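Local structure of polycomb protein Pcl (Drosophila melanogaster, 5OQD) at residues 55-60 / 71-76; 82-87 / 190-195. The protein helps establish repression of homeotic genes as a chromatin- and DNA-binding component of the Esc/E(z) histone H3 methyltransferase complex, represented here by its second PHD finger and winged-helix domain. All blocks are in the same frame, centred on the assembly; numbering follows the deposited sequence.

Contact 1: residues 55-60 / 71-76; sequences QCMQNF and FVFCCT. With ZN (zinc ion), chain K; ZN (zinc ion), chain L.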
# COMPACT_ATOMS: atom_id res chain seq x y z
N GLN B 55 -1.45 -8.82 14.59
CA GLN B 55 -1.52 -9.95 15.49
C GLN B 55 -2.48 -9.63 16.62
O GLN B 55 -3.24 -10.48 17.05
CB GLN B 55 -0.15 -10.29 16.05
CG GLN B 55 0.83 -10.76 15.00
CD GLN B 55 1.52 -9.61 14.31
OE1 GLN B 55 1.27 -8.45 14.62
NE2 GLN B 55 2.41 -9.92 13.38
N CYS B 56 -2.43 -8.39 17.10
CA CYS B 56 -3.30 -7.98 18.20
C CYS B 56 -4.74 -7.81 17.72
O CYS B 56 -5.62 -7.44 18.50
CB CYS B 56 -2.79 -6.68 18.82
SG CYS B 56 -1.20 -6.83 19.66
N MET B 57 -4.96 -8.07 16.44
CA MET B 57 -6.30 -8.05 15.87
C MET B 57 -6.92 -9.45 15.92
O MET B 57 -6.22 -10.43 16.18
CB MET B 57 -6.27 -7.55 14.42
CG MET B 57 -5.92 -6.07 14.28
SD MET B 57 -5.59 -5.60 12.58
CE MET B 57 -7.03 -6.27 11.75
N GLN B 58 -8.22 -9.53 15.67
CA GLN B 58 -8.91 -10.81 15.68
C GLN B 58 -8.98 -11.41 14.27
O GLN B 58 -9.66 -10.88 13.40
CB GLN B 58 -10.32 -10.67 16.26
CG GLN B 58 -10.33 -10.37 17.75
CD GLN B 58 -11.69 -10.62 18.38
OE1 GLN B 58 -12.71 -10.64 17.70
NE2 GLN B 58 -11.70 -10.82 19.69
N ASN B 59 -8.31 -12.54 14.09
CA ASN B 59 -8.28 -13.22 12.81
C ASN B 59 -7.71 -12.42 11.64
O ASN B 59 -8.20 -12.53 10.52
CB ASN B 59 -9.69 -13.69 12.45
N PHE B 60 -6.67 -11.64 11.89
CA PHE B 60 -5.90 -11.11 10.79
C PHE B 60 -4.54 -11.78 10.82
O PHE B 60 -3.70 -11.45 11.64
CB PHE B 60 -5.73 -9.60 10.94
CG PHE B 60 -5.17 -8.94 9.72
CD1 PHE B 60 -3.87 -9.19 9.32
CD2 PHE B 60 -5.94 -8.06 8.98
CE1 PHE B 60 -3.36 -8.57 8.20
CE2 PHE B 60 -5.43 -7.45 7.86
CZ PHE B 60 -4.13 -7.70 7.47
N PHE B 71 -6.00 -1.18 3.38
CA PHE B 71 -7.13 -1.82 4.03
C PHE B 71 -8.01 -0.77 4.68
O PHE B 71 -7.56 0.30 5.03
CB PHE B 71 -6.64 -2.76 5.11
CG PHE B 71 -5.95 -3.98 4.60
CD1 PHE B 71 -6.67 -5.10 4.25
CD2 PHE B 71 -4.58 -4.01 4.49
CE1 PHE B 71 -6.03 -6.23 3.79
CE2 PHE B 71 -3.93 -5.14 4.02
CZ PHE B 71 -4.66 -6.25 3.67
N VAL B 72 -9.28 -1.11 4.86
CA VAL B 72 -10.18 -0.32 5.69
C VAL B 72 -10.48 -1.12 6.95
O VAL B 72 -11.06 -2.20 6.89
CB VAL B 72 -11.49 0.02 4.97
CG1 VAL B 72 -12.47 0.69 5.94
CG2 VAL B 72 -11.23 0.92 3.78
N PHE B 73 -10.06 -0.60 8.10
CA PHE B 73 -10.17 -1.34 9.35
C PHE B 73 -11.03 -0.64 10.40
O PHE B 73 -10.95 0.58 10.57
CB PHE B 73 -8.78 -1.62 9.92
CG PHE B 73 -8.80 -2.19 11.30
CD1 PHE B 73 -9.38 -3.43 11.55
CD2 PHE B 73 -8.23 -1.50 12.36
CE1 PHE B 73 -9.40 -3.96 12.82
CE2 PHE B 73 -8.24 -2.03 13.64
CZ PHE B 73 -8.83 -3.26 13.87
N CYS B 74 -11.85 -1.42 11.08
CA CYS B 74 -12.63 -0.94 12.21
C CYS B 74 -12.58 -1.97 13.32
O CYS B 74 -12.95 -3.13 13.12
CB CYS B 74 -14.07 -0.65 11.79
SG CYS B 74 -15.02 0.32 12.99
N CYS B 75 -12.12 -1.56 14.50
CA CYS B 75 -11.90 -2.48 15.61
C CYS B 75 -13.21 -2.96 16.23
O CYS B 75 -14.29 -2.49 15.88
CB CYS B 75 -11.02 -1.83 16.68
SG CYS B 75 -11.82 -0.49 17.60
N THR B 76 -13.09 -3.90 17.17
CA THR B 76 -14.25 -4.47 17.84
C THR B 76 -14.96 -3.46 18.74
O THR B 76 -16.16 -3.56 18.97
CB THR B 76 -13.86 -5.70 18.68
OG1 THR B 76 -12.72 -5.39 19.48
CG2 THR B 76 -13.52 -6.87 17.77
ZN ZN K . -0.80 -4.60 19.76
ZN ZN L . -11.82 1.64 16.90
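M57 and F73 make the tight part of this contact: the sulfur of M57 lies over one face of the F73 ring in a Met-aromatic contact, with SD 4.3 Å from the ring centroid and 18° off its normal. The sulfur sits toward the rim, and the bend at chi3 (51°) carries the methyl out past the CD1-CE1 edge, where M57 CE stands 3.5 Å from F73 CE1. On the opposite face of F73 the backbone N of C75 closes in, so the ring lies between the methionine and the backbone just past its own strand, while F52 meets it edge-to-face. An alanine in place of M57 has no thioether to offer, and the face of F73 turned from C75 would probably be left with a gap beside it. Both segments belong to the second PHD finger, whose fold is pinned by two zinc ions: C56 SG binds one at 2.3 Å together with C30, C32 and H53, and C75 SG binds the other at 2.2 Å with C45, C48 and C78. Loop 55-60 and the residue just past strand 71-74 are thus tied to different zinc ions. F60 points its edge at a face of F71 in a T-shaped pair, ring centroids 5.5 Å apart and planes at 73°; F60 CZ comes over that face, toward its rim, and L43 touches both. Packing thins toward the solvent side, where Q58 and T76 cross at about a right angle and merely brush, Q58 OE1 lying 3.9 Å from T76 CG2 with no hydrogen bond.

Contact 2: residues 82-87 / 190-195; sequences IEFVRR and EELSDE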
# COMPACT_ATOMS: atom_id res chain seq x y z
N ILE B 82 -17.63 -6.60 16.47
CA ILE B 82 -17.32 -7.31 15.23
C ILE B 82 -16.22 -6.61 14.45
O ILE B 82 -16.42 -5.51 13.93
CB ILE B 82 -18.57 -7.44 14.35
CG1 ILE B 82 -19.71 -8.12 15.12
CG2 ILE B 82 -18.25 -8.21 13.07
CD1 ILE B 82 -21.01 -8.20 14.35
N GLU B 83 -15.05 -7.24 14.36
CA GLU B 83 -13.92 -6.65 13.66
C GLU B 83 -14.22 -6.52 12.17
O GLU B 83 -14.72 -7.45 11.54
CB GLU B 83 -12.66 -7.48 13.88
CG GLU B 83 -11.38 -6.76 13.48
CD GLU B 83 -10.15 -7.63 13.61
OE1 GLU B 83 -9.75 -8.24 12.59
OE2 GLU B 83 -9.57 -7.69 14.71
N PHE B 84 -13.91 -5.35 11.61
CA PHE B 84 -14.20 -5.07 10.21
C PHE B 84 -12.92 -4.83 9.42
O PHE B 84 -12.24 -3.83 9.63
CB PHE B 84 -15.13 -3.87 10.08
CG PHE B 84 -15.51 -3.53 8.67
CD1 PHE B 84 -16.60 -4.13 8.06
CD2 PHE B 84 -14.78 -2.59 7.95
CE1 PHE B 84 -16.95 -3.81 6.76
CE2 PHE B 84 -15.12 -2.28 6.65
CZ PHE B 84 -16.21 -2.89 6.05
N VAL B 85 -12.60 -5.74 8.51
CA VAL B 85 -11.47 -5.55 7.61
C VAL B 85 -11.93 -5.64 6.15
O VAL B 85 -12.77 -6.46 5.80
CB VAL B 85 -10.35 -6.58 7.86
CG1 VAL B 85 -9.71 -6.34 9.22
CG2 VAL B 85 -10.88 -8.00 7.77
N ARG B 86 -11.47 -4.70 5.34
CA ARG B 86 -11.69 -4.80 3.91
C ARG B 86 -10.43 -4.43 3.16
O ARG B 86 -9.81 -3.42 3.42
CB ARG B 86 -12.85 -3.91 3.48
N ARG B 87 -10.08 -5.27 2.20
CA ARG B 87 -8.94 -5.02 1.32
C ARG B 87 -9.30 -4.02 0.22
O ARG B 87 -10.32 -4.18 -0.45
CB ARG B 87 -8.45 -6.33 0.71
CG ARG B 87 -7.43 -6.17 -0.40
CD ARG B 87 -6.04 -6.60 0.03
NE ARG B 87 -5.21 -5.47 0.42
CZ ARG B 87 -3.88 -5.51 0.49
NH1 ARG B 87 -3.24 -6.63 0.19
NH2 ARG B 87 -3.20 -4.43 0.85
N GLU B 190 -21.85 6.37 11.93
CA GLU B 190 -22.04 6.01 10.53
C GLU B 190 -22.02 4.50 10.28
O GLU B 190 -21.33 3.76 10.96
CB GLU B 190 -20.97 6.68 9.67
CG GLU B 190 -21.11 8.19 9.57
CD GLU B 190 -19.94 8.83 8.84
OE1 GLU B 190 -18.87 8.20 8.77
OE2 GLU B 190 -20.10 9.96 8.33
N GLU B 191 -22.80 4.07 9.29
CA GLU B 191 -22.79 2.68 8.86
C GLU B 191 -21.47 2.36 8.16
O GLU B 191 -20.79 3.25 7.66
CB GLU B 191 -23.97 2.39 7.93
N LEU B 192 -21.11 1.08 8.14
CA LEU B 192 -19.85 0.66 7.55
C LEU B 192 -20.03 -0.03 6.21
O LEU B 192 -19.28 -0.94 5.86
CB LEU B 192 -19.10 -0.27 8.51
CG LEU B 192 -17.86 0.31 9.19
CD1 LEU B 192 -17.33 -0.66 10.23
CD2 LEU B 192 -16.79 0.63 8.15
N SER B 193 -21.04 0.40 5.45
CA SER B 193 -21.33 -0.21 4.16
C SER B 193 -20.22 0.07 3.15
O SER B 193 -19.58 1.12 3.19
CB SER B 193 -22.66 0.30 3.62
OG SER B 193 -22.57 1.67 3.25
N ASP B 194 -20.00 -0.89 2.26
CA ASP B 194 -19.06 -0.71 1.16
C ASP B 194 -19.55 0.41 0.25
O ASP B 194 -18.75 1.11 -0.38
CB ASP B 194 -18.89 -2.00 0.36
CG ASP B 194 -18.34 -3.14 1.20
OD1 ASP B 194 -18.40 -3.04 2.45
OD2 ASP B 194 -17.85 -4.13 0.62
N GLU B 195 -20.86 0.58 0.20
CA GLU B 195 -21.49 1.64 -0.58
C GLU B 195 -21.04 3.02 -0.10
O GLU B 195 -20.74 3.90 -0.90
CB GLU B 195 -23.01 1.53 -0.51
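L192 meets F84 where segment 190-195 passes over the sheet face that carries F84. Ahead of it, E190 turns to other partners: its carboxylate pairs with R200 in a salt bridge, and its backbone O accepts a bond from K47. L192 then carries the contact with both methyls, and also touches C74 of the neighbouring strand. CD2 lies over one face of the F84 ring as a CH-pi contact, 4.0 Å from the centroid and 26° off the normal, while CD1 reaches the root of the ring, 3.7 Å from F84 CG. With CG anti to N (chi1 -179°), the F84 ring projects from the strand toward L192. The side chains run antiparallel alongside each other; F84 CZ lies 3.6 Å from L192 O. S193 faces away from the strand and serves as N-cap of helix 194-200, its OG bonded to the N of L196. D194, in the first turn of that helix, brings OD1 near the plane of the F84 ring at its edge, 4.2 Å from CZ. With no hydrogen bond across the two segments, the late chain is held against this sheet by apolar and CH-pi packing, an attachment that depends on shape more than on charge.

In the fold
Contacts 1 and 2 have centres 11 Å apart and share one two-stranded antiparallel sheet, in which strand 71-74 of contact 1 pairs with strand 84-87 of contact 2. They come in series along the chain: contact 1 closes within the PHD finger before contact 2 opens, and contact 2 then spans 102 residues, which include helices 92-104 to 140-153 and the three-stranded sheet, probably the winged-helix domain. E83 joins them directly, its OE2 2.5 Å from Q58 N in a probable hydrogen bond. The contacts lie on opposite faces of the shared sheet: F73 and V85 touch M57 on one, C74 and F84 meet L192 on the other, where the late chain returns to pack.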